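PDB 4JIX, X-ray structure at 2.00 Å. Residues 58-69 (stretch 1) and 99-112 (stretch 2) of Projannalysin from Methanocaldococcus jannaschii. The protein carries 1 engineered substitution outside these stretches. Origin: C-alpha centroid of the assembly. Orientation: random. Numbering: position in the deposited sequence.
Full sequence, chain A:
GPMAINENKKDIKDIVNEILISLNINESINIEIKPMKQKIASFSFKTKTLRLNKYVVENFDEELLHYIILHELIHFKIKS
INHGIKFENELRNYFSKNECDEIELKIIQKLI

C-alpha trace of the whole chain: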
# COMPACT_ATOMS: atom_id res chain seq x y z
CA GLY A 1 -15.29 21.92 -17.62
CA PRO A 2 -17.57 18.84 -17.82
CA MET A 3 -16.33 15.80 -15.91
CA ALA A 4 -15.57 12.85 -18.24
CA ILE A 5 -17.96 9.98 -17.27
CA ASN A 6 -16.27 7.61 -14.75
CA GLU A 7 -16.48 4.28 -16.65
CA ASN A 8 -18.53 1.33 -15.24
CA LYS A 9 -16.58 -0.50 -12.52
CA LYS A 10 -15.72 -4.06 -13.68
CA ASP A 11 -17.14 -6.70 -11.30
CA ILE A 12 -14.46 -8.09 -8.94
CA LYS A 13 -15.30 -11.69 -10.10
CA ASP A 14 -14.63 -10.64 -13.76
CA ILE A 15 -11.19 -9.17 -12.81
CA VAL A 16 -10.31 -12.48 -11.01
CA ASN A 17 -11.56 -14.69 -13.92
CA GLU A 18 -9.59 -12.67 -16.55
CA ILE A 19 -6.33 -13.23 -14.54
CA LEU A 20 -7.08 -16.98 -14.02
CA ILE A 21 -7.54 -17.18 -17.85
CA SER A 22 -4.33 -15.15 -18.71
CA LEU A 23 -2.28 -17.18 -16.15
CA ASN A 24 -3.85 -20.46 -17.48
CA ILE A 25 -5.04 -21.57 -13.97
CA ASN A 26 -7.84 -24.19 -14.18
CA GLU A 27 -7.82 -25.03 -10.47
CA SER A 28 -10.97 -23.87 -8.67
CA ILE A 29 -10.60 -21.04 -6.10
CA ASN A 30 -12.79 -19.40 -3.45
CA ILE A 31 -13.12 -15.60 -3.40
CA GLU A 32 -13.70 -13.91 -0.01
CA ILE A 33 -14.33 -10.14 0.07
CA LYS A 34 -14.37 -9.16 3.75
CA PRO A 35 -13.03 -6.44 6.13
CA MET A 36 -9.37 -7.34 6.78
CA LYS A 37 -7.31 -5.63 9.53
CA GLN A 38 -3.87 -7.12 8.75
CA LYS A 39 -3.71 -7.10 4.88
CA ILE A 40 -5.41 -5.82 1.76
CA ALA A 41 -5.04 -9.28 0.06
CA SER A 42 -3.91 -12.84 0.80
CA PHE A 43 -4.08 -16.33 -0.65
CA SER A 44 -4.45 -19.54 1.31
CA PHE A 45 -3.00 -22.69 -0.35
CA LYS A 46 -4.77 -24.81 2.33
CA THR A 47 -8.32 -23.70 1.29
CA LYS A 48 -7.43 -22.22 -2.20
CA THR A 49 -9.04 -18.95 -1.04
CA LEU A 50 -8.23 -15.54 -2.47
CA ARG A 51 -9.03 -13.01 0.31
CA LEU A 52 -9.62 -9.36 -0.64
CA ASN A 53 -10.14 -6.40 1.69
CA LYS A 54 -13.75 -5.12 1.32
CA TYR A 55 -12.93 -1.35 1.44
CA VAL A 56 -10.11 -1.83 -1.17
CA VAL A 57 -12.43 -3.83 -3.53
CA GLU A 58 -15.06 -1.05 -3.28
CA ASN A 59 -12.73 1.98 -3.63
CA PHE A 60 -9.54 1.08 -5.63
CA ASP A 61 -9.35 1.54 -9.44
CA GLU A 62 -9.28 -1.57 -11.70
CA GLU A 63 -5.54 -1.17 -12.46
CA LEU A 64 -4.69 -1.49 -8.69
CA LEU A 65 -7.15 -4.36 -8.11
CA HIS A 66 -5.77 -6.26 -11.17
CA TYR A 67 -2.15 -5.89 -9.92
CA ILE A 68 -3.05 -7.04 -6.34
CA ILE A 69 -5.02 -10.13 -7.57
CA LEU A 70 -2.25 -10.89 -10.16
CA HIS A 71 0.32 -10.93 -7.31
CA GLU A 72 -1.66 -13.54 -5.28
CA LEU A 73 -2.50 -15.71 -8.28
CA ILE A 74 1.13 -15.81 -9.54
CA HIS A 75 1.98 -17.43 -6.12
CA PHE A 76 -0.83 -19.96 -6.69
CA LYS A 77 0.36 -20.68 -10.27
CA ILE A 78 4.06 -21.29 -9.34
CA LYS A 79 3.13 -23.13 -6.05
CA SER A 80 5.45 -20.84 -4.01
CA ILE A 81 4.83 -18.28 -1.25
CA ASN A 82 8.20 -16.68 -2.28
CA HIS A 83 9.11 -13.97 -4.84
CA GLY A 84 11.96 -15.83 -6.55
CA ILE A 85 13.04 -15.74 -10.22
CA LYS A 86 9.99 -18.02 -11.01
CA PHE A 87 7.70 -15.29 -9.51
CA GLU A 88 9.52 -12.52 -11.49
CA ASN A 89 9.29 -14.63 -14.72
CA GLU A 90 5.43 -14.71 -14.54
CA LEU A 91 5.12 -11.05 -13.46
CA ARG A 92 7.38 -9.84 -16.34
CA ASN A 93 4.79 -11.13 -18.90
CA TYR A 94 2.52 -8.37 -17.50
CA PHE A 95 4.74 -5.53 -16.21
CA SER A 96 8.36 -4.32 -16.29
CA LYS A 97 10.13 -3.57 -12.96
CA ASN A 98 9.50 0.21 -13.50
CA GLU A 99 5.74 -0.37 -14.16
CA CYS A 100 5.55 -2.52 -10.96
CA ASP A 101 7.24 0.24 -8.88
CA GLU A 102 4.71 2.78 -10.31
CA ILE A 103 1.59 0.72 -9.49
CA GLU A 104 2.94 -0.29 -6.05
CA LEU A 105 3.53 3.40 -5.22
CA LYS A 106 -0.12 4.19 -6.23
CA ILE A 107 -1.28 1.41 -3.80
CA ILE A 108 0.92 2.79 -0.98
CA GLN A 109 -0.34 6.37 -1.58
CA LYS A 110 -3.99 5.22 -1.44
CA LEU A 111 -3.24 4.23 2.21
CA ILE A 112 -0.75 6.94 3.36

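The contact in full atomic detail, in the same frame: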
# COMPACT_ATOMS: atom_id res chain seq x y z
N GLU A 58 -14.03 -2.04 -3.01
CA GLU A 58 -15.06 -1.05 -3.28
C GLU A 58 -14.52 0.34 -3.67
O GLU A 58 -15.26 1.12 -4.25
CB GLU A 58 -15.99 -0.92 -2.07
CG GLU A 58 -16.96 -2.09 -1.95
CD GLU A 58 -17.73 -2.26 -0.66
OE1 GLU A 58 -17.52 -1.47 0.29
OE2 GLU A 58 -18.55 -3.21 -0.59
N ASN A 59 -13.24 0.64 -3.38
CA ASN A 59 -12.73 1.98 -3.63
C ASN A 59 -11.49 2.08 -4.54
O ASN A 59 -11.22 3.18 -5.04
CB ASN A 59 -12.43 2.66 -2.30
CG ASN A 59 -13.68 2.90 -1.48
OD1 ASN A 59 -14.28 3.98 -1.52
ND2 ASN A 59 -14.15 1.89 -0.76
N PHE A 60 -10.74 0.99 -4.77
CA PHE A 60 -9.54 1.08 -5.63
C PHE A 60 -9.91 0.93 -7.09
O PHE A 60 -10.80 0.15 -7.42
CB PHE A 60 -8.51 -0.00 -5.25
CG PHE A 60 -7.57 0.28 -4.10
CD1 PHE A 60 -6.32 -0.31 -4.05
CD2 PHE A 60 -7.97 1.08 -3.03
CE1 PHE A 60 -5.46 -0.08 -2.97
CE2 PHE A 60 -7.12 1.30 -1.94
CZ PHE A 60 -5.87 0.72 -1.92
N ASP A 61 -9.17 1.63 -7.98
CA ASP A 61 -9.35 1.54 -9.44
C ASP A 61 -9.00 0.12 -9.93
O ASP A 61 -8.27 -0.61 -9.26
CB ASP A 61 -8.48 2.59 -10.16
CG ASP A 61 -8.95 4.03 -9.97
OD1 ASP A 61 -10.18 4.25 -9.84
OD2 ASP A 61 -8.09 4.94 -10.00
N GLU A 62 -9.50 -0.25 -11.10
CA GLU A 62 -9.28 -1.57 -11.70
C GLU A 62 -7.80 -1.91 -11.83
O GLU A 62 -7.43 -3.04 -11.57
CB GLU A 62 -9.93 -1.64 -13.08
CG GLU A 62 -10.08 -3.07 -13.56
CD GLU A 62 -10.72 -3.19 -14.92
OE1 GLU A 62 -11.61 -2.36 -15.25
OE2 GLU A 62 -10.33 -4.12 -15.67
N GLU A 63 -6.97 -0.96 -12.30
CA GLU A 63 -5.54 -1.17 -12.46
C GLU A 63 -4.90 -1.67 -11.13
O GLU A 63 -4.11 -2.62 -11.17
CB GLU A 63 -4.85 0.12 -12.92
CG GLU A 63 -3.33 0.02 -12.87
CD GLU A 63 -2.57 1.30 -13.13
OE1 GLU A 63 -1.80 1.33 -14.12
OE2 GLU A 63 -2.75 2.28 -12.37
N LEU A 64 -5.26 -1.06 -9.98
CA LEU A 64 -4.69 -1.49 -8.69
C LEU A 64 -5.23 -2.84 -8.27
O LEU A 64 -4.47 -3.67 -7.80
CB LEU A 64 -4.92 -0.45 -7.56
CG LEU A 64 -4.56 1.02 -7.84
CD1 LEU A 64 -4.62 1.84 -6.57
CD2 LEU A 64 -3.16 1.17 -8.49
N LEU A 65 -6.53 -3.07 -8.47
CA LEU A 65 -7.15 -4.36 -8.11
C LEU A 65 -6.57 -5.51 -8.93
O LEU A 65 -6.31 -6.57 -8.39
CB LEU A 65 -8.68 -4.32 -8.29
CG LEU A 65 -9.44 -3.37 -7.35
CD1 LEU A 65 -10.91 -3.30 -7.73
CD2 LEU A 65 -9.28 -3.79 -5.87
N HIS A 66 -6.36 -5.28 -10.25
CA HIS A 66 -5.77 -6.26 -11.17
C HIS A 66 -4.36 -6.66 -10.70
O HIS A 66 -4.04 -7.85 -10.67
CB HIS A 66 -5.72 -5.69 -12.60
CG HIS A 66 -4.97 -6.56 -13.57
ND1 HIS A 66 -3.61 -6.40 -13.77
CD2 HIS A 66 -5.40 -7.58 -14.34
CE1 HIS A 66 -3.26 -7.31 -14.67
NE2 HIS A 66 -4.31 -8.05 -15.03
N TYR A 67 -3.53 -5.67 -10.36
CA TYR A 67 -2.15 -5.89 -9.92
C TYR A 67 -2.09 -6.72 -8.62
O TYR A 67 -1.23 -7.61 -8.51
CB TYR A 67 -1.42 -4.54 -9.69
CG TYR A 67 0.06 -4.72 -9.40
CD1 TYR A 67 0.99 -4.80 -10.44
CD2 TYR A 67 0.52 -4.85 -8.09
CE1 TYR A 67 2.34 -5.00 -10.17
CE2 TYR A 67 1.87 -5.05 -7.82
CZ TYR A 67 2.78 -5.11 -8.86
OH TYR A 67 4.12 -5.32 -8.61
N ILE A 68 -2.96 -6.39 -7.65
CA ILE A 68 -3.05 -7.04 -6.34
C ILE A 68 -3.45 -8.52 -6.52
O ILE A 68 -2.81 -9.39 -5.95
CB ILE A 68 -4.07 -6.26 -5.44
CG1 ILE A 68 -3.48 -4.90 -4.96
CG2 ILE A 68 -4.56 -7.09 -4.26
CD1 ILE A 68 -4.62 -3.88 -4.45
N ILE A 69 -4.51 -8.77 -7.30
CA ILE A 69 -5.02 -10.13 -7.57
C ILE A 69 -3.96 -10.91 -8.35
O ILE A 69 -3.74 -12.08 -8.04
CB ILE A 69 -6.39 -10.09 -8.30
CG1 ILE A 69 -7.48 -9.47 -7.40
CG2 ILE A 69 -6.81 -11.51 -8.76
CD1 ILE A 69 -8.73 -8.92 -8.18
N GLU A 99 7.20 -0.37 -14.21
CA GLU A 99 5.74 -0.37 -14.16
C GLU A 99 5.24 -0.92 -12.82
O GLU A 99 4.27 -0.38 -12.29
CB GLU A 99 5.16 -1.20 -15.31
CG GLU A 99 5.26 -0.47 -16.64
CD GLU A 99 4.90 -1.27 -17.88
OE1 GLU A 99 4.94 -2.52 -17.82
OE2 GLU A 99 4.62 -0.63 -18.92
N CYS A 100 5.90 -1.95 -12.27
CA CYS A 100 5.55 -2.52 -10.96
C CYS A 100 5.77 -1.50 -9.86
O CYS A 100 4.92 -1.35 -8.99
CB CYS A 100 6.33 -3.80 -10.69
SG CYS A 100 5.80 -5.21 -11.69
N ASP A 101 6.92 -0.79 -9.88
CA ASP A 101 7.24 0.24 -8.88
C ASP A 101 6.18 1.35 -8.89
O ASP A 101 5.77 1.81 -7.83
CB ASP A 101 8.64 0.84 -9.15
CG ASP A 101 9.80 -0.10 -8.87
OD1 ASP A 101 9.57 -1.14 -8.21
OD2 ASP A 101 10.93 0.23 -9.25
N GLU A 102 5.73 1.74 -10.11
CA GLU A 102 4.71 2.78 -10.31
C GLU A 102 3.37 2.41 -9.71
O GLU A 102 2.78 3.23 -9.01
CB GLU A 102 4.48 3.03 -11.81
CG GLU A 102 5.54 3.84 -12.51
CD GLU A 102 5.02 4.20 -13.88
OE1 GLU A 102 4.95 3.29 -14.75
OE2 GLU A 102 4.53 5.34 -14.04
N ILE A 103 2.88 1.20 -10.00
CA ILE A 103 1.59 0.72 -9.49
C ILE A 103 1.66 0.53 -7.97
O ILE A 103 0.73 0.90 -7.24
CB ILE A 103 1.13 -0.56 -10.23
CG1 ILE A 103 0.90 -0.24 -11.74
CG2 ILE A 103 -0.17 -1.14 -9.58
CD1 ILE A 103 0.83 -1.47 -12.67
N GLU A 104 2.75 -0.06 -7.48
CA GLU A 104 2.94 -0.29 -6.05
C GLU A 104 2.97 1.03 -5.28
O GLU A 104 2.40 1.10 -4.19
CB GLU A 104 4.22 -1.10 -5.80
CG GLU A 104 4.04 -2.57 -6.15
CD GLU A 104 5.29 -3.43 -6.13
OE1 GLU A 104 6.38 -2.90 -5.79
OE2 GLU A 104 5.18 -4.64 -6.43
N LEU A 105 3.54 2.09 -5.88
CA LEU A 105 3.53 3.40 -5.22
C LEU A 105 2.09 3.98 -5.17
O LEU A 105 1.72 4.60 -4.17
CB LEU A 105 4.48 4.40 -5.91
CG LEU A 105 4.66 5.73 -5.16
CD1 LEU A 105 5.36 5.53 -3.82
CD2 LEU A 105 5.34 6.76 -6.03
N LYS A 106 1.27 3.74 -6.22
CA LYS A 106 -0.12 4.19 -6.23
C LYS A 106 -0.90 3.50 -5.09
O LYS A 106 -1.67 4.17 -4.40
CB LYS A 106 -0.79 3.92 -7.59
CG LYS A 106 -0.24 4.78 -8.72
CD LYS A 106 -0.97 4.44 -10.03
CE LYS A 106 -0.34 5.12 -11.22
NZ LYS A 106 -1.06 4.75 -12.48
N ILE A 107 -0.65 2.20 -4.88
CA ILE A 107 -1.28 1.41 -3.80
C ILE A 107 -0.88 2.02 -2.45
O ILE A 107 -1.74 2.31 -1.61
CB ILE A 107 -0.90 -0.08 -3.91
CG1 ILE A 107 -1.55 -0.70 -5.20
CG2 ILE A 107 -1.32 -0.87 -2.62
CD1 ILE A 107 -0.95 -2.10 -5.64
N ILE A 108 0.42 2.22 -2.24
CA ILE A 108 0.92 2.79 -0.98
C ILE A 108 0.25 4.15 -0.71
O ILE A 108 -0.24 4.38 0.40
CB ILE A 108 2.48 2.91 -1.00
CG1 ILE A 108 3.12 1.49 -0.96
CG2 ILE A 108 3.00 3.77 0.17
CD1 ILE A 108 4.56 1.41 -1.39
N GLN A 109 0.18 5.01 -1.73
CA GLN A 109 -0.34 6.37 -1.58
C GLN A 109 -1.87 6.44 -1.53
O GLN A 109 -2.42 7.49 -1.19
CB GLN A 109 0.29 7.33 -2.61
CG GLN A 109 1.81 7.42 -2.28
CD GLN A 109 2.68 8.37 -3.09
OE1 GLN A 109 3.78 8.72 -2.67
NE2 GLN A 109 2.25 8.76 -4.28
N LYS A 110 -2.55 5.30 -1.70
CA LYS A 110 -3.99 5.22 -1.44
C LYS A 110 -4.20 5.02 0.07
O LYS A 110 -5.30 5.23 0.58
CB LYS A 110 -4.63 4.03 -2.21
CG LYS A 110 -4.92 4.30 -3.69
CD LYS A 110 -5.96 5.38 -3.95
CE LYS A 110 -7.38 4.93 -3.69
NZ LYS A 110 -8.33 6.06 -3.85
N LEU A 111 -3.14 4.58 0.79
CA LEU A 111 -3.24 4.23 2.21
C LEU A 111 -2.47 5.15 3.14
O LEU A 111 -2.75 5.16 4.35
CB LEU A 111 -2.76 2.78 2.41
CG LEU A 111 -3.49 1.75 1.52
CD1 LEU A 111 -2.71 0.46 1.44
CD2 LEU A 111 -4.89 1.49 2.02
N ILE A 112 -1.52 5.94 2.60
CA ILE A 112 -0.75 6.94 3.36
C ILE A 112 -0.80 8.26 2.59
O ILE A 112 -0.59 9.33 3.22
CB ILE A 112 0.72 6.50 3.68
CG1 ILE A 112 1.62 6.45 2.42
CG2 ILE A 112 0.76 5.18 4.47
CD1 ILE A 112 3.16 6.44 2.73
OXT ILE A 112 -1.02 8.24 1.36
O HOH W 1 0.91 2.63 -13.72

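Helices that cross steeply share only a short length of surface, and a few side chains can account for most of the contact. The contact in projannalysin between residues 58-69 and 99-112 illustrates the principle. The axes of helix 62-69 and of the helix beginning before Glu99 approach to 10.1 Å, with an angle of 110° between their N-to-C directions, and the two stretches together bury 660 Å².

Following the first stretch in order, Asn59 lies at the margin and contributes little. Phe60, where the chain leaves helical geometry, is the first substantial participant. Its CA-to-CB bond points sideways, but the m rotamer carries the ring to the partner. Lys110 lies over one face, its CG 4.3 Å from the centroid of the Phe60 ring and 18° off the normal, a CH-pi contact in which the aliphatic part of a lysine serves as an apolar surface. Ile107 and Leu111 meet the ring at its edge, with Phe60 CZ 4.1 Å from Leu111 CD2.

After Asp61 the chain turns into the second helix, and Glu63 supplies the charged border of the contact. Its OE2 accepts a hydrogen bond from Lys106 NZ at 3.0 Å, part of a salt bridge. The lysine reaches it with chi2, chi3 and chi4 all t. A water reinforces the pair, donating to Glu63 OE1 and accepting from Lys106 NZ.

One residue on, Leu64 is a classic knob into a hole, seated among Ile103, Lys106, Ile107 and Lys110. Its CD2 lies 3.7 Å from Lys106 CB and 3.9 Å from Ile103 CG2, while its CD1 is 3.8 Å from Lys110 CG. Both lysines thus line the hole with methylenes.

Three residues later comes Tyr67, which has the largest area covered by the other stretch and is the second knob, held by Cys100, Ile103, Glu104 and Ile107. Its CB points toward the partner, and chi1 in t extends the ring across the opposing helix. Tyr67 CG packs 3.6 Å from Ile103 CG2, and Cys100 SG sits at the ring edge, 3.8 Å from Tyr67 CE1. At the tip, Tyr67 OH donates a short hydrogen bond of 2.5 Å to Glu104 OE2, so that a buried carboxylate oxygen is paired with a polar group; the same oxygen is also bonded elsewhere in the structure.

Ile68 closes the series more modestly, its CG1 3.8 Å from Ile107 CD1. Ile107 thereby touches Phe60, Leu64, Tyr67 and Ile68, linking both knobs to the flanking apolar contacts.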